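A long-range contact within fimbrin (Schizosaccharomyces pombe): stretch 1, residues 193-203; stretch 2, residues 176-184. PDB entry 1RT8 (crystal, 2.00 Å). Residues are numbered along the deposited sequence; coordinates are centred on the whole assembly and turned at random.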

# COMPACT_ATOMS: atom_id res chain seq x y z
N GLY A 193 -30.96 3.72 -1.65
CA GLY A 193 -30.89 4.79 -2.64
C GLY A 193 -31.24 6.19 -2.21
O GLY A 193 -31.09 7.12 -3.00
N GLU A 194 -31.71 6.36 -0.98
CA GLU A 194 -32.09 7.68 -0.47
C GLU A 194 -30.91 8.61 -0.26
O GLU A 194 -30.91 9.74 -0.74
CB GLU A 194 -32.85 7.55 0.85
CG GLU A 194 -34.30 7.15 0.70
CD GLU A 194 -35.07 7.26 2.01
OE1 GLU A 194 -34.47 7.68 3.03
OE2 GLU A 194 -36.28 6.93 2.02
N ASN A 195 -29.90 8.16 0.47
CA ASN A 195 -28.75 9.01 0.73
C ASN A 195 -28.01 9.39 -0.55
O ASN A 195 -27.52 10.51 -0.66
CB ASN A 195 -27.83 8.34 1.75
CG ASN A 195 -28.45 8.32 3.15
OD1 ASN A 195 -29.24 9.19 3.47
ND2 ASN A 195 -28.09 7.34 3.96
N TYR A 196 -27.96 8.47 -1.50
CA TYR A 196 -27.31 8.75 -2.78
C TYR A 196 -28.09 9.85 -3.51
O TYR A 196 -27.49 10.80 -4.03
CB TYR A 196 -27.27 7.49 -3.64
CG TYR A 196 -26.15 6.51 -3.32
CD1 TYR A 196 -26.30 5.15 -3.60
CD2 TYR A 196 -24.94 6.94 -2.78
CE1 TYR A 196 -25.29 4.24 -3.35
CE2 TYR A 196 -23.89 6.03 -2.52
CZ TYR A 196 -24.08 4.68 -2.82
OH TYR A 196 -23.08 3.76 -2.59
N THR A 197 -29.41 9.72 -3.53
CA THR A 197 -30.27 10.71 -4.19
C THR A 197 -30.07 12.11 -3.60
O THR A 197 -29.96 13.09 -4.33
CB THR A 197 -31.76 10.33 -4.07
OG1 THR A 197 -32.00 9.12 -4.80
CG2 THR A 197 -32.65 11.43 -4.63
N VAL A 198 -30.05 12.22 -2.27
CA VAL A 198 -29.85 13.51 -1.63
C VAL A 198 -28.45 14.03 -1.94
O VAL A 198 -28.27 15.21 -2.23
CB VAL A 198 -30.05 13.40 -0.09
CG1 VAL A 198 -29.75 14.72 0.57
CG2 VAL A 198 -31.49 12.99 0.22
N LEU A 199 -27.46 13.13 -1.90
CA LEU A 199 -26.08 13.51 -2.20
C LEU A 199 -25.98 14.09 -3.62
O LEU A 199 -25.46 15.18 -3.82
CB LEU A 199 -25.14 12.30 -2.08
CG LEU A 199 -23.70 12.49 -2.59
CD1 LEU A 199 -23.03 13.63 -1.82
CD2 LEU A 199 -22.91 11.19 -2.44
N LEU A 200 -26.49 13.35 -4.60
CA LEU A 200 -26.45 13.80 -5.98
C LEU A 200 -27.20 15.13 -6.18
O LEU A 200 -26.77 15.99 -6.96
CB LEU A 200 -27.03 12.73 -6.90
CG LEU A 200 -26.23 11.43 -6.98
CD1 LEU A 200 -26.82 10.53 -8.07
CD2 LEU A 200 -24.78 11.74 -7.29
N ASN A 201 -28.32 15.29 -5.48
CA ASN A 201 -29.10 16.51 -5.59
C ASN A 201 -28.36 17.67 -4.91
O ASN A 201 -28.50 18.82 -5.30
CB ASN A 201 -30.48 16.32 -4.95
CG ASN A 201 -31.24 17.62 -4.79
OD1 ASN A 201 -31.24 18.23 -3.72
ND2 ASN A 201 -31.88 18.06 -5.87
N GLN A 202 -27.58 17.34 -3.90
CA GLN A 202 -26.82 18.35 -3.18
C GLN A 202 -25.62 18.77 -4.03
O GLN A 202 -25.28 19.94 -4.09
CB GLN A 202 -26.37 17.79 -1.83
CG GLN A 202 -25.71 18.79 -0.89
CD GLN A 202 -26.57 20.02 -0.64
OE1 GLN A 202 -27.77 19.92 -0.37
NE2 GLN A 202 -25.95 21.19 -0.70
N LEU A 203 -25.00 17.80 -4.70
CA LEU A 203 -23.83 18.07 -5.54
C LEU A 203 -24.14 18.81 -6.84
O LEU A 203 -23.35 19.64 -7.29
CB LEU A 203 -23.10 16.77 -5.89
CG LEU A 203 -22.37 16.00 -4.79
CD1 LEU A 203 -21.68 14.81 -5.42
CD2 LEU A 203 -21.36 16.90 -4.07
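Stretch 2, residues 176-184: AANWPRTVS

Stretch 1 is a helix from Glu 194 to Leu 203, with Gly 193 at the N-cap position. Stretch 2 runs along one flank of it without forming a regular helix or strand of its own. Ala 176 still has helical torsions (phi/psi -68/-32), Ala 177 is the first residue after that helix to leave them (-81/8), and Asn 178 turns through positive phi (50/47). From Trp 179 to Val 183 the chain is mostly extended, interrupted by Pro 180 at -65/-12. The direction follows from the register: Ala 177 has its CA 6.1 Å from the CA of Gln 202, whereas Arg 181 has its CA 7.2 Å from the CA of Asn 195. Stretch 2 therefore advances toward the N-terminal end of the helix, opposite in sense to stretch 1. The contact buries 510 Å², both sides summed.

The backbone of the helix is paired internally, and one side chain, Thr 197, joins in that pairing. Thr 197 N donates to Gly 193 O at 3.1 Å, and Thr 197 OG1 donates to the same Gly 193 O at 2.8 Å, so that carbonyl accepts twice. Val 198 N to Glu 194 O (3.0 Å) and Leu 199 N to Asn 195 O (2.9 Å) continue the i to i+4 pattern.

Asn 195 is the polar centre of the contact. Its CB points sideways, but with chi1 at -70° (m) the amide end comes nearer to stretch 2. Trp 179 NE1 donates to Asn 195 OD1 at 2.9 Å with an N-H...O angle of 131°, a short but bent bond; the acceptor lies near the plane of the indole, at its edge, as an in-plane N-H requires. Asn 195 ND2 reaches water 1 at 3.1 Å, the water accepting, and is also hydrogen-bonded elsewhere in the structure. Water 1 accepts from Arg 181 NE at 3.1 Å and donates to Thr 182 O at 2.5 Å. It thus links the helix to a side chain and a carbonyl of stretch 2, while the direct separation of Asn 195 ND2 and Thr 182 O is 4.1 Å.

Arg 181 NH1 donates to Glu 194 OE1 at 2.8 Å and 146°, a hydrogen bond within a salt bridge. The carboxylate oxygen approaches the guanidinium at its edge, near its plane, whereas Asn 195 ND2 lies over one face. Glu 194 OE1 is also 3.7 Å from Trp 179 CZ2, at the rim of the indole.

Apolar packing continues along the helix. Val 198, chi1 176° (t), places CG2 over a face of Trp 179, 3.6 Å from the six-membered ring centroid and 17° off its normal, a CH-pi contact; Val 198 CG1 meets Ala 177 CB at 3.6 Å. One turn on, Gln 202 OE1 lies 3.0 Å from Ala 177 CB, a close approach to carbon that supplies no hydrogen-bond partner.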

# COMPACT_ATOMS: atom_id res chain seq x y z
N ALA A 176 -25.37 19.36 4.92
CA ALA A 176 -25.64 20.62 4.23
C ALA A 176 -27.01 20.57 3.58
O ALA A 176 -27.69 21.60 3.47
CB ALA A 176 -24.58 20.88 3.17
N ALA A 177 -27.41 19.38 3.15
CA ALA A 177 -28.71 19.21 2.51
C ALA A 177 -29.82 19.10 3.56
O ALA A 177 -30.97 18.79 3.24
CB ALA A 177 -28.70 17.96 1.63
N ASN A 178 -29.47 19.34 4.82
CA ASN A 178 -30.43 19.26 5.92
C ASN A 178 -31.20 17.94 5.86
O ASN A 178 -32.43 17.92 5.97
CB ASN A 178 -31.40 20.44 5.84
CG ASN A 178 -30.70 21.78 6.03
OD1 ASN A 178 -30.08 22.03 7.06
ND2 ASN A 178 -30.82 22.65 5.03
N TRP A 179 -30.47 16.85 5.68
CA TRP A 179 -31.05 15.51 5.61
C TRP A 179 -30.80 14.83 6.96
O TRP A 179 -29.67 14.79 7.45
CB TRP A 179 -30.38 14.76 4.45
CG TRP A 179 -31.00 13.45 4.08
CD1 TRP A 179 -30.40 12.22 4.14
CD2 TRP A 179 -32.34 13.22 3.60
NE1 TRP A 179 -31.29 11.24 3.74
CE2 TRP A 179 -32.48 11.83 3.40
CE3 TRP A 179 -33.43 14.06 3.33
CZ2 TRP A 179 -33.67 11.26 2.95
CZ3 TRP A 179 -34.62 13.48 2.88
CH2 TRP A 179 -34.73 12.10 2.69
N PRO A 180 -31.85 14.29 7.59
CA PRO A 180 -31.76 13.62 8.90
C PRO A 180 -30.94 12.33 8.93
O PRO A 180 -30.64 11.81 10.00
CB PRO A 180 -33.22 13.37 9.27
CG PRO A 180 -33.98 14.38 8.45
CD PRO A 180 -33.25 14.35 7.15
N ARG A 181 -30.60 11.80 7.76
CA ARG A 181 -29.83 10.57 7.71
C ARG A 181 -28.34 10.80 7.62
O ARG A 181 -27.88 11.79 7.06
CB ARG A 181 -30.28 9.69 6.55
CG ARG A 181 -31.69 9.17 6.74
CD ARG A 181 -32.08 8.18 5.68
NE ARG A 181 -31.27 6.97 5.71
CZ ARG A 181 -31.47 5.94 4.89
NH1 ARG A 181 -32.45 6.00 3.99
NH2 ARG A 181 -30.69 4.87 4.96
N THR A 182 -27.58 9.88 8.20
CA THR A 182 -26.14 10.00 8.17
C THR A 182 -25.60 8.68 7.64
O THR A 182 -26.29 7.66 7.68
CB THR A 182 -25.61 10.29 9.59
OG1 THR A 182 -24.44 11.10 9.50
CG2 THR A 182 -25.32 9.00 10.35
N VAL A 183 -24.38 8.71 7.12
CA VAL A 183 -23.75 7.52 6.56
C VAL A 183 -22.54 7.09 7.39
O VAL A 183 -21.69 7.91 7.73
CB VAL A 183 -23.30 7.77 5.09
CG1 VAL A 183 -22.27 6.75 4.66
CG2 VAL A 183 -24.51 7.71 4.17
N SER A 184 -22.45 5.80 7.70
CA SER A 184 -21.32 5.30 8.48
C SER A 184 -20.70 4.06 7.83
O SER A 184 -19.77 3.46 8.37
CB SER A 184 -21.74 4.99 9.92
OG SER A 184 -22.59 3.86 9.98
O HOH W 1 -28.42 6.49 6.95